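Local coordinates for type IV pilus secretin PilQ family protein (Vibrio cholerae, PDB 6W6M) that probably forms the gated outer-membrane channel through which the type IVa competence pilus of Vibrio cholerae passes during natural transformation, at residues Q322-I327 against S423-T428; G339-V344 against D406-A411; K213-R218 against I226-E231. All coordinates share one frame; numbering follows the deposited sequence.

Interaction 1 of 3, residues Q322-I327 against S423-T428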
loop_
_atom_site.group_PDB
_atom_site.type_symbol
_atom_site.label_atom_id
_atom_site.label_comp_id
_atom_site.label_asym_id
_atom_site.label_seq_id
_atom_site.Cartn_x
_atom_site.Cartn_y
_atom_site.Cartn_z
ATOM N N GLN A 322 47.851 -26.510 13.219
ATOM C CA GLN A 322 48.408 -25.177 13.066
ATOM C C GLN A 322 48.578 -24.881 11.587
ATOM O O GLN A 322 49.258 -25.628 10.886
ATOM C CB GLN A 322 49.747 -25.092 13.786
ATOM C CG GLN A 322 50.436 -23.760 13.693
ATOM C CD GLN A 322 51.828 -23.810 14.265
ATOM O OE1 GLN A 322 52.142 -24.681 15.079
ATOM N NE2 GLN A 322 52.679 -22.887 13.837
ATOM N N ILE A 323 47.971 -23.798 11.111
ATOM C CA ILE A 323 47.969 -23.463 9.688
ATOM C C ILE A 323 48.651 -22.118 9.479
ATOM O O ILE A 323 48.404 -21.160 10.216
ATOM C CB ILE A 323 46.542 -23.453 9.092
ATOM C CG1 ILE A 323 45.930 -24.850 9.126
ATOM C CG2 ILE A 323 46.554 -22.979 7.657
ATOM C CD1 ILE A 323 44.983 -25.068 10.256
ATOM N N GLU A 324 49.556 -22.063 8.508
ATOM C CA GLU A 324 50.277 -20.833 8.226
ATOM C C GLU A 324 50.365 -20.503 6.743
ATOM O O GLU A 324 50.953 -21.240 5.964
ATOM C CB GLU A 324 51.683 -20.881 8.819
ATOM C CG GLU A 324 52.454 -19.591 8.614
ATOM C CD GLU A 324 53.825 -19.625 9.245
ATOM O OE1 GLU A 324 54.190 -20.674 9.811
ATOM O OE2 GLU A 324 54.537 -18.603 9.172
ATOM N N ALA A 325 49.777 -19.376 6.374
ATOM C CA ALA A 325 49.785 -18.894 5.000
ATOM C C ALA A 325 50.924 -17.904 4.794
ATOM O O ALA A 325 51.428 -17.300 5.732
ATOM C CB ALA A 325 48.444 -18.256 4.638
ATOM N N ARG A 326 51.338 -17.747 3.541
ATOM C CA ARG A 326 52.436 -16.837 3.232
ATOM C C ARG A 326 52.225 -16.203 1.868
ATOM O O ARG A 326 52.179 -16.906 0.862
ATOM C CB ARG A 326 53.773 -17.568 3.264
ATOM C CG ARG A 326 54.933 -16.665 3.483
ATOM C CD ARG A 326 56.225 -17.363 3.201
ATOM N NE ARG A 326 57.356 -16.577 3.674
ATOM C CZ ARG A 326 58.510 -16.473 3.030
ATOM N NH1 ARG A 326 58.681 -17.098 1.875
ATOM N NH2 ARG A 326 59.487 -15.731 3.529
ATOM N N ILE A 327 52.127 -14.880 1.829
ATOM C CA ILE A 327 51.881 -14.141 0.600
ATOM C C ILE A 327 53.122 -13.320 0.298
ATOM O O ILE A 327 53.563 -12.534 1.143
ATOM C CB ILE A 327 50.647 -13.237 0.717
ATOM C CG1 ILE A 327 49.392 -14.086 0.868
ATOM C CG2 ILE A 327 50.524 -12.341 -0.488
ATOM C CD1 ILE A 327 48.189 -13.308 1.244
ATOM N N SER A 423 52.495 -13.068 6.508
ATOM C CA SER A 423 52.177 -14.442 6.900
ATOM C C SER A 423 51.334 -14.489 8.165
ATOM O O SER A 423 51.849 -14.296 9.274
ATOM C CB SER A 423 53.450 -15.260 7.076
ATOM O OG SER A 423 54.227 -14.756 8.129
ATOM N N PRO A 424 50.030 -14.760 8.044
ATOM C CA PRO A 424 49.219 -15.071 9.234
ATOM C C PRO A 424 49.269 -16.536 9.667
ATOM O O PRO A 424 49.601 -17.405 8.868
ATOM C CB PRO A 424 47.810 -14.658 8.797
ATOM C CG PRO A 424 47.825 -14.740 7.337
ATOM C CD PRO A 424 49.197 -14.426 6.879
ATOM N N ARG A 425 48.946 -16.824 10.926
ATOM C CA ARG A 425 48.928 -18.186 11.448
ATOM C C ARG A 425 47.695 -18.382 12.310
ATOM O O ARG A 425 47.123 -17.429 12.828
ATOM C CB ARG A 425 50.145 -18.513 12.309
ATOM C CG ARG A 425 51.424 -17.944 11.871
ATOM C CD ARG A 425 52.242 -17.565 13.068
ATOM N NE ARG A 425 52.305 -18.640 14.036
ATOM C CZ ARG A 425 52.993 -18.568 15.166
ATOM N NH1 ARG A 425 53.006 -19.587 16.010
ATOM N NH2 ARG A 425 53.671 -17.469 15.451
ATOM N N LEU A 426 47.332 -19.642 12.502
ATOM C CA LEU A 426 46.214 -19.997 13.362
ATOM C C LEU A 426 46.484 -21.357 13.973
ATOM O O LEU A 426 47.216 -22.167 13.414
ATOM C CB LEU A 426 44.901 -20.056 12.583
ATOM C CG LEU A 426 44.312 -18.814 11.956
ATOM C CD1 LEU A 426 43.127 -19.217 11.154
ATOM C CD2 LEU A 426 43.918 -17.869 13.033
ATOM N N ILE A 427 45.848 -21.609 15.110
ATOM C CA ILE A 427 45.727 -22.951 15.668
ATOM C C ILE A 427 44.246 -23.212 15.915
ATOM O O ILE A 427 43.503 -22.294 16.267
ATOM C CB ILE A 427 46.563 -23.130 16.953
ATOM C CG1 ILE A 427 48.046 -23.030 16.634
ATOM C CG2 ILE A 427 46.257 -24.443 17.648
ATOM C CD1 ILE A 427 48.917 -22.933 17.826
ATOM N N THR A 428 43.802 -24.443 15.681
ATOM C CA THR A 428 42.384 -24.772 15.791
ATOM C C THR A 428 42.234 -26.268 16.038
ATOM O O THR A 428 43.208 -27.019 16.011
ATOM C CB THR A 428 41.618 -24.333 14.537
ATOM O OG1 THR A 428 40.212 -24.473 14.754
ATOM C CG2 THR A 428 42.025 -25.164 13.345
#
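The side chains of Arg425 and Gln322 lie side by side, pointing the same way, with guanidinium and amide planes 37° apart. NE2 of Gln322 stands obliquely to the guanidinium, 4.0 Å from NH1 of Arg425, and since both atoms are donors they pass without a bond. The side chain of Glu324 also lies alongside that of Arg425, its carboxylate plane turned 33° from the guanidinium. Its charge is not in contact, for OE1 of Glu324 is 5.1 Å from NE of Arg425; any attraction would act at a distance. What touches is aliphatic: CG of Glu324 rests against CG of Arg425 at 3.8 Å. Glu324 holds that CG anti to its backbone N (chi1 -177°), with the chain extended beyond it, while Arg425 bends at its second and third torsions. Further along this face, CG of Gln322 meets CG1 of Ile427 at 3.9 Å.

The backbones run antiparallel. Ile323 and Leu426 form a hydrogen-bonded pair, N of Ile323 to O of Leu426 and N of Leu426 to O of Ile323, each 2.9 Å. Ala325 N then reaches Pro424 O at 3.2 Å, but proline has no N-H to return the bond, and the carbonyl O of Ala325 is approached instead by CA of Ser423. The opposite face carries Ile323 and Leu426; Leu426 packs on strands 434-444 and 456-471, and Ile323 on Val564. Strand 549-568 flanks segment 322-327, and beyond Ser423, Pro424 and Arg425 the sheet continues into a strand of a neighbouring subunit. Such a sheet, carried from subunit to subunit with a second sheet packed against it, is characteristic of the double-walled beta barrel of secretins.

Interaction 2 of 3, residues G339-V344 against D406-A411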
loop_
_atom_site.group_PDB
_atom_site.type_symbol
_atom_site.label_atom_id
_atom_site.label_comp_id
_atom_site.label_asym_id
_atom_site.label_seq_id
_atom_site.Cartn_x
_atom_site.Cartn_y
_atom_site.Cartn_z
ATOM N N GLY A 339 65.435 13.535 -25.350
ATOM C CA GLY A 339 64.749 14.552 -26.128
ATOM C C GLY A 339 65.655 15.692 -26.527
ATOM O O GLY A 339 66.688 15.932 -25.898
ATOM N N VAL A 340 65.251 16.418 -27.574
ATOM C CA VAL A 340 66.076 17.459 -28.178
ATOM C C VAL A 340 65.227 18.653 -28.592
ATOM O O VAL A 340 64.115 18.513 -29.107
ATOM C CB VAL A 340 66.865 16.923 -29.391
ATOM C CG1 VAL A 340 67.609 18.032 -30.067
ATOM C CG2 VAL A 340 67.846 15.875 -28.958
ATOM N N ARG A 341 65.785 19.847 -28.403
ATOM C CA ARG A 341 65.065 21.082 -28.700
ATOM C C ARG A 341 66.048 22.045 -29.354
ATOM O O ARG A 341 66.976 22.501 -28.687
ATOM C CB ARG A 341 64.498 21.665 -27.413
ATOM C CG ARG A 341 63.117 22.233 -27.513
ATOM C CD ARG A 341 62.443 22.195 -26.170
ATOM N NE ARG A 341 63.219 22.868 -25.142
ATOM C CZ ARG A 341 62.836 23.978 -24.525
ATOM N NH1 ARG A 341 61.678 24.538 -24.828
ATOM N NH2 ARG A 341 63.609 24.523 -23.599
ATOM N N TRP A 342 65.873 22.363 -30.634
ATOM C CA TRP A 342 66.804 23.309 -31.242
ATOM C C TRP A 342 66.107 24.245 -32.212
ATOM O O TRP A 342 65.026 23.957 -32.728
ATOM C CB TRP A 342 67.975 22.617 -31.947
ATOM C CG TRP A 342 67.649 21.768 -33.120
ATOM C CD1 TRP A 342 67.548 20.420 -33.135
ATOM C CD2 TRP A 342 67.435 22.202 -34.466
ATOM N NE1 TRP A 342 67.265 19.980 -34.395
ATOM C CE2 TRP A 342 67.190 21.056 -35.235
ATOM C CE3 TRP A 342 67.420 23.449 -35.094
ATOM C CZ2 TRP A 342 66.928 21.116 -36.604
ATOM C CZ3 TRP A 342 67.160 23.509 -36.450
ATOM C CH2 TRP A 342 66.916 22.351 -37.189
ATOM N N GLY A 343 66.771 25.372 -32.463
ATOM C CA GLY A 343 66.214 26.406 -33.316
ATOM C C GLY A 343 67.284 27.253 -33.966
ATOM O O GLY A 343 68.416 27.336 -33.481
ATOM N N VAL A 344 66.917 27.895 -35.075
ATOM C CA VAL A 344 67.819 28.759 -35.822
ATOM C C VAL A 344 67.072 30.026 -36.215
ATOM O O VAL A 344 65.843 30.070 -36.237
ATOM C CB VAL A 344 68.395 28.066 -37.071
ATOM C CG1 VAL A 344 69.226 29.031 -37.882
ATOM C CG2 VAL A 344 69.222 26.878 -36.678
ATOM N N ASP A 406 70.357 27.900 -31.314
ATOM C CA ASP A 406 70.228 27.295 -29.992
ATOM C C ASP A 406 70.073 25.784 -30.100
ATOM O O ASP A 406 69.392 25.288 -31.003
ATOM C CB ASP A 406 69.016 27.846 -29.261
ATOM C CG ASP A 406 69.193 29.267 -28.827
ATOM O OD1 ASP A 406 70.038 29.966 -29.413
ATOM O OD2 ASP A 406 68.498 29.685 -27.887
ATOM N N LEU A 407 70.658 25.060 -29.139
ATOM C CA LEU A 407 70.551 23.603 -29.105
ATOM C C LEU A 407 70.541 23.096 -27.672
ATOM O O LEU A 407 71.517 23.297 -26.953
ATOM C CB LEU A 407 71.706 22.952 -29.867
ATOM C CG LEU A 407 71.787 21.424 -29.871
ATOM C CD1 LEU A 407 70.586 20.817 -30.550
ATOM C CD2 LEU A 407 73.047 20.958 -30.556
ATOM N N GLU A 408 69.478 22.391 -27.276
ATOM C CA GLU A 408 69.343 21.841 -25.931
ATOM C C GLU A 408 69.070 20.345 -25.981
ATOM O O GLU A 408 68.249 19.886 -26.779
ATOM C CB GLU A 408 68.220 22.527 -25.164
ATOM C CG GLU A 408 68.083 22.046 -23.741
ATOM C CD GLU A 408 66.997 22.771 -22.979
ATOM O OE1 GLU A 408 66.322 23.628 -23.577
ATOM O OE2 GLU A 408 66.801 22.477 -21.780
ATOM N N LEU A 409 69.742 19.566 -25.108
ATOM C CA LEU A 409 69.523 18.139 -24.939
ATOM C C LEU A 409 68.930 17.872 -23.565
ATOM O O LEU A 409 69.238 18.577 -22.604
ATOM C CB LEU A 409 70.828 17.365 -25.077
ATOM C CG LEU A 409 71.504 17.393 -26.440
ATOM C CD1 LEU A 409 72.843 16.708 -26.362
ATOM C CD2 LEU A 409 70.639 16.728 -27.480
ATOM N N SER A 410 68.090 16.874 -23.472
ATOM C CA SER A 410 67.536 16.510 -22.177
ATOM C C SER A 410 67.352 15.005 -22.096
ATOM O O SER A 410 67.163 14.333 -23.110
ATOM C CB SER A 410 66.212 17.220 -21.905
ATOM O OG SER A 410 65.232 16.818 -22.833
ATOM N N ALA A 411 67.394 14.487 -20.872
ATOM C CA ALA A 411 67.439 13.051 -20.653
ATOM C C ALA A 411 66.842 12.708 -19.297
ATOM O O ALA A 411 66.681 13.570 -18.429
ATOM C CB ALA A 411 68.865 12.528 -20.752
#
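Arg341 and Glu408 are joined by a salt bridge on one face of two antiparallel strands, in the long antiparallel strands of the secretin beta barrel, about 60 Å from the centre of the chain to the centre of the contact. NH2 of Arg341 donates to OE1 of Glu408 at 2.9 Å, meeting the carboxylate on its syn side and 23° out of its plane. The acceptor lies close to the guanidinium plane, at its edge, although the two flat groups are turned 61° against each other. Glu408 is an extended chain, with CG anti to the backbone N (chi1 -177°), whereas Arg341 bends at its third torsion. The same NH2 has a weak, long ion pair with Glu358 of a neighbouring subunit, whose Ile357 packs on both side chains.

Three hydrogen-bonded pairs carry the backbone: Gly339 with Ser410, Arg341 with Glu408, and Gly343 with Asp406. Each exchanges two bonds, such as Arg341 N to Glu408 O at 3.0 Å and Glu408 N to Arg341 O at 2.9 Å. Ser410 OG is bound to the backbone N of Ser384.

The other face is apolar. CG1 of Val340 approaches CD1 of Leu407 at 4.1 Å, and its CG2 lies beside CD2 of Leu409. Trp342 has CG between its backbone N and carbonyl carbon; the indole leads away from strand 404-429, and NE1 makes a weak hydrogen bond to O of Leu547. What Trp342 gives to its partner strand is mainly CB, which meets Leu407 CD1 at 3.5 Å.

Interaction 3 of 3, residues K213-R218 against I226-E231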
loop_
_atom_site.group_PDB
_atom_site.type_symbol
_atom_site.label_atom_id
_atom_site.label_comp_id
_atom_site.label_asym_id
_atom_site.label_seq_id
_atom_site.Cartn_x
_atom_site.Cartn_y
_atom_site.Cartn_z
ATOM N N LYS A 213 6.216 -82.851 -1.605
ATOM C CA LYS A 213 5.087 -83.057 -0.706
ATOM C C LYS A 213 5.502 -82.824 0.740
ATOM O O LYS A 213 4.708 -82.332 1.548
ATOM C CB LYS A 213 4.511 -84.465 -0.882
ATOM C CG LYS A 213 3.274 -84.756 -0.033
ATOM C CD LYS A 213 2.892 -86.228 -0.060
ATOM C CE LYS A 213 1.620 -86.484 0.730
ATOM N NZ LYS A 213 0.426 -85.894 0.064
ATOM N N GLY A 214 6.740 -83.165 1.072
ATOM C CA GLY A 214 7.215 -83.041 2.436
ATOM C C GLY A 214 7.187 -81.609 2.935
ATOM O O GLY A 214 6.974 -80.646 2.200
ATOM N N LEU A 215 7.395 -81.484 4.238
ATOM C CA LEU A 215 7.345 -80.215 4.942
ATOM C C LEU A 215 8.743 -79.634 5.162
ATOM O O LEU A 215 9.711 -80.021 4.501
ATOM C CB LEU A 215 6.454 -80.374 6.168
ATOM C CG LEU A 215 5.060 -80.802 5.709
ATOM C CD1 LEU A 215 4.192 -81.192 6.879
ATOM C CD2 LEU A 215 4.408 -79.694 4.892
ATOM N N ASP A 216 8.854 -78.681 6.085
ATOM C CA ASP A 216 10.124 -78.023 6.354
ATOM C C ASP A 216 10.790 -78.583 7.606
ATOM O O ASP A 216 10.163 -79.273 8.414
ATOM C CB ASP A 216 9.932 -76.517 6.506
ATOM C CG ASP A 216 10.955 -75.725 5.727
ATOM O OD1 ASP A 216 11.339 -76.176 4.629
ATOM O OD2 ASP A 216 11.367 -74.649 6.209
ATOM N N LYS A 217 12.080 -78.282 7.751
ATOM C CA LYS A 217 12.899 -78.813 8.830
ATOM C C LYS A 217 13.856 -77.749 9.348
ATOM O O LYS A 217 14.296 -76.870 8.605
ATOM C CB LYS A 217 13.697 -80.033 8.365
ATOM C CG LYS A 217 14.694 -79.731 7.261
ATOM C CD LYS A 217 15.522 -80.939 6.870
ATOM C CE LYS A 217 16.359 -80.636 5.636
ATOM N NZ LYS A 217 17.320 -79.519 5.854
ATOM N N ARG A 218 14.187 -77.858 10.633
ATOM C CA ARG A 218 15.137 -76.963 11.281
ATOM C C ARG A 218 16.101 -77.773 12.133
ATOM O O ARG A 218 15.722 -78.792 12.715
ATOM C CB ARG A 218 14.432 -75.913 12.153
ATOM C CG ARG A 218 13.564 -74.936 11.379
ATOM C CD ARG A 218 12.824 -73.991 12.312
ATOM N NE ARG A 218 13.741 -73.138 13.057
ATOM C CZ ARG A 218 13.368 -72.304 14.021
ATOM N NH1 ARG A 218 12.090 -72.212 14.360
ATOM N NH2 ARG A 218 14.271 -71.561 14.646
ATOM N N ILE A 226 11.203 -81.717 12.176
ATOM C CA ILE A 226 10.402 -81.532 10.973
ATOM C C ILE A 226 9.020 -81.047 11.382
ATOM O O ILE A 226 8.502 -81.438 12.434
ATOM C CB ILE A 226 10.294 -82.827 10.144
ATOM C CG1 ILE A 226 11.513 -83.725 10.370
ATOM C CG2 ILE A 226 10.143 -82.494 8.670
ATOM C CD1 ILE A 226 12.787 -83.212 9.742
ATOM N N ALA A 227 8.427 -80.202 10.548
ATOM C CA ALA A 227 7.093 -79.673 10.793
ATOM C C ALA A 227 6.606 -78.992 9.520
ATOM O O ALA A 227 7.414 -78.666 8.642
ATOM C CB ALA A 227 7.089 -78.685 11.970
ATOM N N PRO A 228 5.295 -78.790 9.389
ATOM C CA PRO A 228 4.784 -78.011 8.257
ATOM C C PRO A 228 5.208 -76.554 8.343
ATOM O O PRO A 228 5.452 -76.013 9.424
ATOM C CB PRO A 228 3.262 -78.161 8.378
ATOM C CG PRO A 228 3.022 -78.591 9.779
ATOM C CD PRO A 228 4.208 -79.403 10.169
ATOM N N LYS A 229 5.288 -75.916 7.173
ATOM C CA LYS A 229 5.705 -74.519 7.122
ATOM C C LYS A 229 4.705 -73.607 7.815
ATOM O O LYS A 229 5.079 -72.530 8.295
ATOM C CB LYS A 229 5.899 -74.081 5.672
ATOM C CG LYS A 229 7.058 -74.759 4.967
ATOM C CD LYS A 229 7.232 -74.191 3.572
ATOM C CE LYS A 229 8.469 -74.778 2.902
ATOM N NZ LYS A 229 8.295 -76.209 2.533
ATOM N N GLU A 230 3.436 -74.011 7.873
ATOM C CA GLU A 230 2.416 -73.170 8.492
ATOM C C GLU A 230 2.715 -72.933 9.965
ATOM O O GLU A 230 2.693 -71.791 10.437
ATOM C CB GLU A 230 1.039 -73.802 8.308
ATOM C CG GLU A 230 1.069 -75.319 8.226
ATOM C CD GLU A 230 -0.274 -75.909 7.850
ATOM O OE1 GLU A 230 -1.299 -75.214 8.014
ATOM O OE2 GLU A 230 -0.303 -77.068 7.386
ATOM N N GLU A 231 3.010 -74.001 10.711
ATOM C CA GLU A 231 3.325 -73.837 12.126
ATOM C C GLU A 231 4.614 -73.055 12.334
ATOM O O GLU A 231 4.711 -72.271 13.283
ATOM C CB GLU A 231 3.424 -75.196 12.813
ATOM C CG GLU A 231 2.092 -75.883 13.026
ATOM C CD GLU A 231 2.190 -77.025 14.017
ATOM O OE1 GLU A 231 3.153 -77.040 14.812
ATOM O OE2 GLU A 231 1.308 -77.908 13.999
#
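Asp216 and Ala227 form the one hydrogen-bonded pair between strands 216-218 and 226-227, which run antiparallel. Ala227 N donates to Asp216 O at 2.9 Å in a nearly straight bond (167° at the hydrogen); the return bond, Asp216 N to Ala227 O, has the same length but is bent to 134°. Next to it, Lys217 and Ile226 make a non-hydrogen-bonded pair, CA to CA 4.3 Å. The pairing ends at Ala227; Pro228, which has no N-H, takes the N-cap position of helix 229-248, while on the other segment Leu215 lies in the loop that follows helix 202-212.

The two strands are the arms of a beta hairpin, and Ile226 bonds on its other side to Val184, completing a small three-stranded sheet. This sheet lies in the Secretin/TonB short N-terminal domain, consistent with one of the periplasmic domains that precede the secretin barrel in the chain.

Leu215 crosses Pro228 obliquely: its CD1 rests on CB of the proline at 3.5 Å, and its CB comes close to the carbonyl O of Ala227. On the Asp216 side, Lys229 comes back from the first turn of the helix. Its CG packs on CB of Asp216 at 3.7 Å, and a bend at the fourth torsion (chi4 71°) places NZ 3.7 Å from OD1 of Asp216, a long salt bridge. Arg235 of another neighbouring subunit, not the one met by the barrel strands, brings a like charge close to that NZ, which the carboxylate would probably help to offset. On the opposite face of the hairpin, CD1 of Ile226 touches CB of Lys217 at 3.6 Å, and Lys217 goes on to meet Leu206 and Leu210 of helix 202-212.

Overall arrangement
From the N terminus, interaction 3 comes first: it closes a short hairpin loop in the Secretin/TonB short N-terminal domain and is finished before strand 320-347 begins. That strand then takes part in both remaining contacts, each time with strand 404-429. Interaction 1 joins the start of the first strand to the end of the second, and interaction 2, which lies within the chain between Ile327 and Ser423, joins them again near the far end, so the two contacts nest without crossing. They lie about 58 Å apart, centre to centre, along the barrel wall, and both touch the same neighbouring subunit. Interaction 3 lies about 121 Å from interaction 2, centre to centre, on the opposite side of the chain's centre.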